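Local coordinates for probable quinone reductase Qor (NADPH:quinone reductase) (Zeta-crystallin homolog protein) (Mycobacterium tuberculosis, PDB 4RVU) that binds NADPH and probably passes its electrons to quinones, acting as a zeta-crystallin-like quinone reductase, at residues T215-F229 / L236-G250. Numbering follows the deposited sequence.
Sequences TGVQAVYDGVGATTF and LAVRGTLALFGAASG. With NDP (NADPH dihydro-nicotinamide-adenine-dinucleotide phosphate), chain E.
Val220 and Asp222 of strand 219-222 interleave with Thr241 and Ala243 of strand 240-244 in a parallel ladder, the axes 4.8 Å apart. Val220 N donates to Thr241 O and Ala243 N to Val220 O, while Asp222 N reaches Ala243 O at 2.9 Å with a nearly straight N-H...O angle of 171°.

Beyond the strands, the loops 223-228 and 245-250 stay bonded. Val224 O accepts twice from Ser249: the backbone N arrives in the carbonyl plane on a lone pair, and OG (2.7 Å) from above that plane. With chi1 75°, Ser249 OG sits between its own N and C and also receives Thr227 N at 3.0 Å. Asp222 turns its carboxylate toward the chain that follows it, OD1 taking both Val224 N and Gly225 N, an Asx motif, and OD2 binding Thr228 OG1 and Ser232 OG.

Gly223 CA lies over one face of the Phe245 ring, 3.8 Å from its centroid, a CH-pi contact. NADPH joins here: the nicotinamide ribose donates through O3D to Gly223 O (2.8 Å).

Among apolar groups, Phe229 CE2 meets Leu242 CD1 at 3.6 Å and Leu244 CD2 at 4.0 Å, and Leu236 CD2 reaches Val220 CG2.

This is a beta-alpha-beta unit of the Rossmann-type domain: helix 229-234 links the strands and covers Val220 and Leu242, strand 148-151 flanks 217-222, and strand 267-269 flanks 240-244.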
loop_
_atom_site.group_PDB
_atom_site.type_symbol
_atom_site.label_atom_id
_atom_site.label_comp_id
_atom_site.label_asym_id
_atom_site.label_seq_id
_atom_site.Cartn_x
_atom_site.Cartn_y
_atom_site.Cartn_z
ATOM N N THR A 215 5.181 -1.281 -19.796
ATOM C CA THR A 215 4.119 -1.135 -18.790
ATOM C C THR A 215 4.607 -1.363 -17.366
ATOM O O THR A 215 4.250 -0.620 -16.445
ATOM C CB THR A 215 2.936 -2.087 -19.054
ATOM O OG1 THR A 215 2.460 -1.907 -20.391
ATOM C CG2 THR A 215 1.793 -1.816 -18.074
ATOM N N GLY A 216 5.441 -2.380 -17.183
ATOM C CA GLY A 216 5.800 -2.809 -15.847
ATOM C C GLY A 216 4.809 -3.863 -15.387
ATOM O O GLY A 216 3.822 -4.141 -16.080
ATOM N N VAL A 217 5.062 -4.440 -14.215
ATOM C CA VAL A 217 4.208 -5.499 -13.674
ATOM C C VAL A 217 3.073 -4.964 -12.776
ATOM O O VAL A 217 3.220 -3.927 -12.134
ATOM C CB VAL A 217 5.050 -6.560 -12.918
ATOM C CG1 VAL A 217 5.930 -7.363 -13.899
ATOM C CG2 VAL A 217 5.897 -5.907 -11.829
ATOM N N GLN A 218 1.944 -5.668 -12.738
ATOM C CA GLN A 218 0.816 -5.238 -11.906
ATOM C C GLN A 218 1.119 -5.362 -10.412
ATOM O O GLN A 218 0.524 -4.658 -9.580
ATOM C CB GLN A 218 -0.461 -6.012 -12.256
ATOM C CG GLN A 218 -1.235 -5.430 -13.433
ATOM C CD GLN A 218 -0.512 -5.599 -14.752
ATOM O OE1 GLN A 218 -0.057 -6.698 -15.088
ATOM N NE2 GLN A 218 -0.388 -4.505 -15.507
ATOM N N ALA A 219 2.033 -6.266 -10.069
ATOM C CA ALA A 219 2.444 -6.456 -8.679
ATOM C C ALA A 219 3.837 -7.069 -8.609
ATOM O O ALA A 219 4.226 -7.843 -9.483
ATOM C CB ALA A 219 1.448 -7.334 -7.946
ATOM N N VAL A 220 4.582 -6.726 -7.568
ATOM C CA VAL A 220 5.831 -7.424 -7.276
ATOM C C VAL A 220 5.672 -8.138 -5.949
ATOM O O VAL A 220 5.240 -7.536 -4.967
ATOM C CB VAL A 220 7.008 -6.450 -7.133
ATOM C CG1 VAL A 220 8.265 -7.210 -6.678
ATOM C CG2 VAL A 220 7.260 -5.723 -8.443
ATOM N N TYR A 221 6.009 -9.420 -5.915
ATOM C CA TYR A 221 6.076 -10.138 -4.656
ATOM C C TYR A 221 7.539 -10.284 -4.279
ATOM O O TYR A 221 8.260 -11.093 -4.864
ATOM C CB TYR A 221 5.374 -11.492 -4.785
ATOM C CG TYR A 221 3.892 -11.338 -5.065
ATOM C CD1 TYR A 221 3.013 -10.957 -4.055
ATOM C CD2 TYR A 221 3.379 -11.557 -6.335
ATOM C CE1 TYR A 221 1.649 -10.802 -4.305
ATOM C CE2 TYR A 221 2.014 -11.418 -6.595
ATOM C CZ TYR A 221 1.161 -11.044 -5.576
ATOM O OH TYR A 221 -0.186 -10.911 -5.847
ATOM N N ASP A 222 7.975 -9.473 -3.317
ATOM C CA ASP A 222 9.389 -9.380 -2.945
ATOM C C ASP A 222 9.621 -9.953 -1.553
ATOM O O ASP A 222 9.232 -9.354 -0.537
ATOM C CB ASP A 222 9.858 -7.916 -3.041
ATOM C CG ASP A 222 11.355 -7.746 -2.799
ATOM O OD1 ASP A 222 11.941 -8.473 -1.972
ATOM O OD2 ASP A 222 11.956 -6.845 -3.424
ATOM N N GLY A 223 10.244 -11.128 -1.504
ATOM C CA GLY A 223 10.561 -11.766 -0.233
ATOM C C GLY A 223 12.045 -11.698 0.084
ATOM O O GLY A 223 12.531 -12.352 1.011
ATOM N N VAL A 224 12.764 -10.891 -0.691
ATOM C CA VAL A 224 14.219 -10.815 -0.603
ATOM C C VAL A 224 14.673 -9.550 0.134
ATOM O O VAL A 224 15.645 -9.571 0.894
ATOM C CB VAL A 224 14.831 -10.885 -2.013
ATOM C CG1 VAL A 224 16.327 -10.599 -1.975
ATOM C CG2 VAL A 224 14.553 -12.259 -2.633
ATOM N N GLY A 225 13.962 -8.446 -0.078
ATOM C CA GLY A 225 14.214 -7.260 0.721
ATOM C C GLY A 225 15.357 -6.386 0.242
ATOM O O GLY A 225 15.290 -5.812 -0.842
ATOM N N ALA A 226 16.403 -6.273 1.056
ATOM C CA ALA A 226 17.443 -5.254 0.841
ATOM C C ALA A 226 18.019 -5.176 -0.574
ATOM O O ALA A 226 18.143 -4.088 -1.133
ATOM C CB ALA A 226 18.559 -5.407 1.870
ATOM N N THR A 227 18.361 -6.317 -1.164
ATOM C CA THR A 227 19.047 -6.327 -2.466
ATOM C C THR A 227 18.140 -6.199 -3.695
ATOM O O THR A 227 18.620 -6.039 -4.821
ATOM C CB THR A 227 19.930 -7.583 -2.628
ATOM O OG1 THR A 227 19.104 -8.752 -2.591
ATOM C CG2 THR A 227 20.948 -7.659 -1.513
ATOM N N THR A 228 16.830 -6.242 -3.480
ATOM C CA THR A 228 15.907 -6.238 -4.600
ATOM C C THR A 228 14.874 -5.113 -4.536
ATOM O O THR A 228 14.221 -4.840 -5.538
ATOM C CB THR A 228 15.154 -7.565 -4.695
ATOM O OG1 THR A 228 14.554 -7.858 -3.426
ATOM C CG2 THR A 228 16.107 -8.703 -5.081
ATOM N N PHE A 229 14.706 -4.492 -3.370
ATOM C CA PHE A 229 13.617 -3.525 -3.178
ATOM C C PHE A 229 13.610 -2.391 -4.211
ATOM O O PHE A 229 12.572 -2.111 -4.829
ATOM C CB PHE A 229 13.606 -2.938 -1.763
ATOM C CG PHE A 229 12.423 -2.052 -1.504
ATOM C CD1 PHE A 229 12.493 -0.689 -1.765
ATOM C CD2 PHE A 229 11.225 -2.585 -1.045
ATOM C CE1 PHE A 229 11.406 0.134 -1.552
ATOM C CE2 PHE A 229 10.121 -1.762 -0.827
ATOM C CZ PHE A 229 10.220 -0.395 -1.084
ATOM N N LEU A 236 7.341 -1.447 -11.375
ATOM C CA LEU A 236 5.878 -1.486 -11.273
ATOM C C LEU A 236 5.092 -0.716 -12.331
ATOM O O LEU A 236 5.497 0.356 -12.784
ATOM C CB LEU A 236 5.441 -0.970 -9.906
ATOM C CG LEU A 236 5.649 -1.953 -8.765
ATOM C CD1 LEU A 236 5.655 -1.206 -7.447
ATOM C CD2 LEU A 236 4.538 -2.992 -8.781
ATOM N N ALA A 237 3.939 -1.262 -12.694
ATOM C CA ALA A 237 2.996 -0.547 -13.538
ATOM C C ALA A 237 2.389 0.569 -12.704
ATOM O O ALA A 237 2.469 0.543 -11.470
ATOM C CB ALA A 237 1.920 -1.476 -14.035
ATOM N N VAL A 238 1.787 1.549 -13.371
ATOM C CA VAL A 238 1.124 2.652 -12.667
ATOM C C VAL A 238 0.071 2.097 -11.708
ATOM O O VAL A 238 -0.746 1.250 -12.096
ATOM C CB VAL A 238 0.475 3.653 -13.661
ATOM C CG1 VAL A 238 -0.375 4.697 -12.912
ATOM C CG2 VAL A 238 1.546 4.333 -14.494
ATOM N N ARG A 239 0.120 2.562 -10.458
ATOM C CA ARG A 239 -0.813 2.159 -9.410
ATOM C C ARG A 239 -0.676 0.683 -9.030
ATOM O O ARG A 239 -1.596 0.088 -8.461
ATOM C CB ARG A 239 -2.257 2.499 -9.793
ATOM C CG ARG A 239 -2.535 4.026 -9.800
ATOM C CD ARG A 239 -3.883 4.333 -10.444
ATOM N NE ARG A 239 -4.978 3.652 -9.754
ATOM C CZ ARG A 239 -6.210 3.516 -10.242
ATOM N NH1 ARG A 239 -6.524 4.024 -11.428
ATOM N NH2 ARG A 239 -7.133 2.881 -9.539
ATOM N N GLY A 240 0.491 0.116 -9.325
ATOM C CA GLY A 240 0.758 -1.284 -9.034
ATOM C C GLY A 240 1.031 -1.497 -7.556
ATOM O O GLY A 240 1.149 -0.543 -6.796
ATOM N N THR A 241 1.137 -2.755 -7.137
ATOM C CA THR A 241 1.311 -3.056 -5.712
ATOM C C THR A 241 2.645 -3.735 -5.455
ATOM O O THR A 241 2.934 -4.775 -6.044
ATOM C CB THR A 241 0.190 -3.977 -5.195
ATOM O OG1 THR A 241 -1.065 -3.282 -5.222
ATOM C CG2 THR A 241 0.484 -4.437 -3.764
ATOM N N LEU A 242 3.455 -3.142 -4.586
ATOM C CA LEU A 242 4.674 -3.788 -4.122
ATOM C C LEU A 242 4.349 -4.498 -2.814
ATOM O O LEU A 242 4.142 -3.859 -1.781
ATOM C CB LEU A 242 5.787 -2.759 -3.896
ATOM C CG LEU A 242 7.226 -3.238 -4.109
ATOM C CD1 LEU A 242 8.226 -2.112 -3.910
ATOM C CD2 LEU A 242 7.581 -4.412 -3.201
ATOM N N ALA A 243 4.285 -5.824 -2.858
ATOM C CA ALA A 243 4.099 -6.594 -1.637
ATOM C C ALA A 243 5.467 -7.054 -1.165
ATOM O O ALA A 243 6.021 -8.040 -1.676
ATOM C CB ALA A 243 3.173 -7.772 -1.868
ATOM N N LEU A 244 6.019 -6.316 -0.208
ATOM C CA LEU A 244 7.286 -6.688 0.426
ATOM C C LEU A 244 6.965 -7.613 1.591
ATOM O O LEU A 244 6.567 -7.150 2.663
ATOM C CB LEU A 244 8.004 -5.431 0.928
ATOM C CG LEU A 244 9.280 -5.632 1.751
ATOM C CD1 LEU A 244 10.364 -6.306 0.910
ATOM C CD2 LEU A 244 9.771 -4.304 2.284
ATOM N N PHE A 245 7.114 -8.922 1.388
ATOM C CA PHE A 245 6.683 -9.883 2.401
ATOM C C PHE A 245 7.842 -10.609 3.096
ATOM O O PHE A 245 7.622 -11.454 3.961
ATOM C CB PHE A 245 5.684 -10.888 1.806
ATOM C CG PHE A 245 6.303 -11.873 0.839
ATOM C CD1 PHE A 245 6.521 -11.525 -0.486
ATOM C CD2 PHE A 245 6.655 -13.145 1.261
ATOM C CE1 PHE A 245 7.094 -12.430 -1.380
ATOM C CE2 PHE A 245 7.221 -14.055 0.382
ATOM C CZ PHE A 245 7.432 -13.709 -0.943
ATOM N N GLY A 246 9.077 -10.274 2.737
ATOM C CA GLY A 246 10.218 -10.952 3.329
ATOM C C GLY A 246 11.464 -10.095 3.264
ATOM O O GLY A 246 11.463 -9.033 2.637
ATOM N N ALA A 247 12.530 -10.565 3.906
ATOM C CA ALA A 247 13.786 -9.828 3.955
ATOM C C ALA A 247 14.981 -10.776 3.998
ATOM O O ALA A 247 15.890 -10.591 4.803
ATOM C CB ALA A 247 13.803 -8.922 5.176
ATOM N N ALA A 248 14.971 -11.793 3.143
ATOM C CA ALA A 248 16.019 -12.816 3.150
ATOM C C ALA A 248 17.439 -12.253 2.994
ATOM O O ALA A 248 18.382 -12.742 3.619
ATOM C CB ALA A 248 15.741 -13.856 2.076
ATOM N N SER A 249 17.589 -11.239 2.149
ATOM C CA SER A 249 18.898 -10.620 1.925
ATOM C C SER A 249 19.228 -9.564 2.974
ATOM O O SER A 249 20.326 -8.998 2.970
ATOM C CB SER A 249 18.972 -9.982 0.537
ATOM O OG SER A 249 18.239 -8.767 0.502
ATOM N N GLY A 250 18.284 -9.295 3.875
ATOM C CA GLY A 250 18.464 -8.234 4.852
ATOM C C GLY A 250 17.320 -7.242 4.798
ATOM O O GLY A 250 16.571 -7.205 3.822
HETATM P PA NDP E . 13.125 -19.429 0.558
HETATM O O1A NDP E . 12.964 -20.915 0.402
HETATM O O2A NDP E . 12.572 -18.510 -0.493
HETATM O O5B NDP E . 14.686 -19.101 0.758
HETATM C C5B NDP E . 15.159 -17.763 0.643
HETATM C C4B NDP E . 15.608 -17.548 -0.792
HETATM O O4B NDP E . 15.820 -16.162 -1.066
HETATM C C3B NDP E . 16.937 -18.228 -1.066
HETATM O O3B NDP E . 16.763 -19.581 -1.488
HETATM C C2B NDP E . 17.551 -17.369 -2.153
HETATM O O2B NDP E . 17.298 -17.924 -3.437
HETATM C C1B NDP E . 16.869 -16.015 -2.023
HETATM N N9A NDP E . 17.891 -15.052 -1.554
HETATM C C8A NDP E . 18.294 -13.951 -2.210
HETATM N N7A NDP E . 19.257 -13.298 -1.519
HETATM C C5A NDP E . 19.492 -13.995 -0.396
HETATM C C6A NDP E . 20.390 -13.863 0.774
HETATM N N6A NDP E . 21.248 -12.824 0.875
HETATM N N1A NDP E . 20.322 -14.812 1.731
HETATM C C2A NDP E . 19.471 -15.848 1.635
HETATM N N3A NDP E . 18.631 -16.031 0.605
HETATM C C4A NDP E . 18.592 -15.155 -0.424
HETATM O O3 NDP E . 12.529 -19.012 1.986
HETATM P PN NDP E . 10.975 -19.195 2.342
HETATM O O1N NDP E . 10.266 -19.764 1.142
HETATM O O2N NDP E . 10.892 -19.879 3.680
HETATM O O5D NDP E . 10.490 -17.676 2.533
HETATM C C5D NDP E . 10.599 -16.741 1.463
HETATM C C4D NDP E . 10.605 -15.325 2.018
HETATM O O4D NDP E . 9.287 -14.957 2.418
HETATM C C3D NDP E . 11.472 -15.225 3.256
HETATM O O3D NDP E . 12.142 -13.966 3.227
HETATM C C2D NDP E . 10.497 -15.245 4.414
HETATM O O2D NDP E . 11.003 -14.472 5.503
HETATM C C1D NDP E . 9.255 -14.615 3.804
HETATM N N1N NDP E . 7.994 -15.091 4.372
HETATM C C2N NDP E . 7.094 -14.185 4.760
HETATM C C3N NDP E . 5.866 -14.546 5.293
HETATM C C7N NDP E . 4.907 -13.473 5.713
HETATM O O7N NDP E . 3.802 -13.790 6.119
HETATM N N7N NDP E . 5.289 -12.201 5.623
HETATM C C4N NDP E . 5.484 -16.000 5.448
HETATM C C5N NDP E . 6.544 -16.884 4.978
HETATM C C6N NDP E . 7.740 -16.401 4.460
HETATM P P2B NDP E . 18.109 -17.411 -4.728
HETATM O O1X NDP E . 18.837 -16.190 -4.243
HETATM O O2X NDP E . 19.009 -18.560 -5.082
HETATM O O3X NDP E . 17.045 -17.144 -5.752
HETATM O O HOH W 1 2.300 1.431 -16.258
#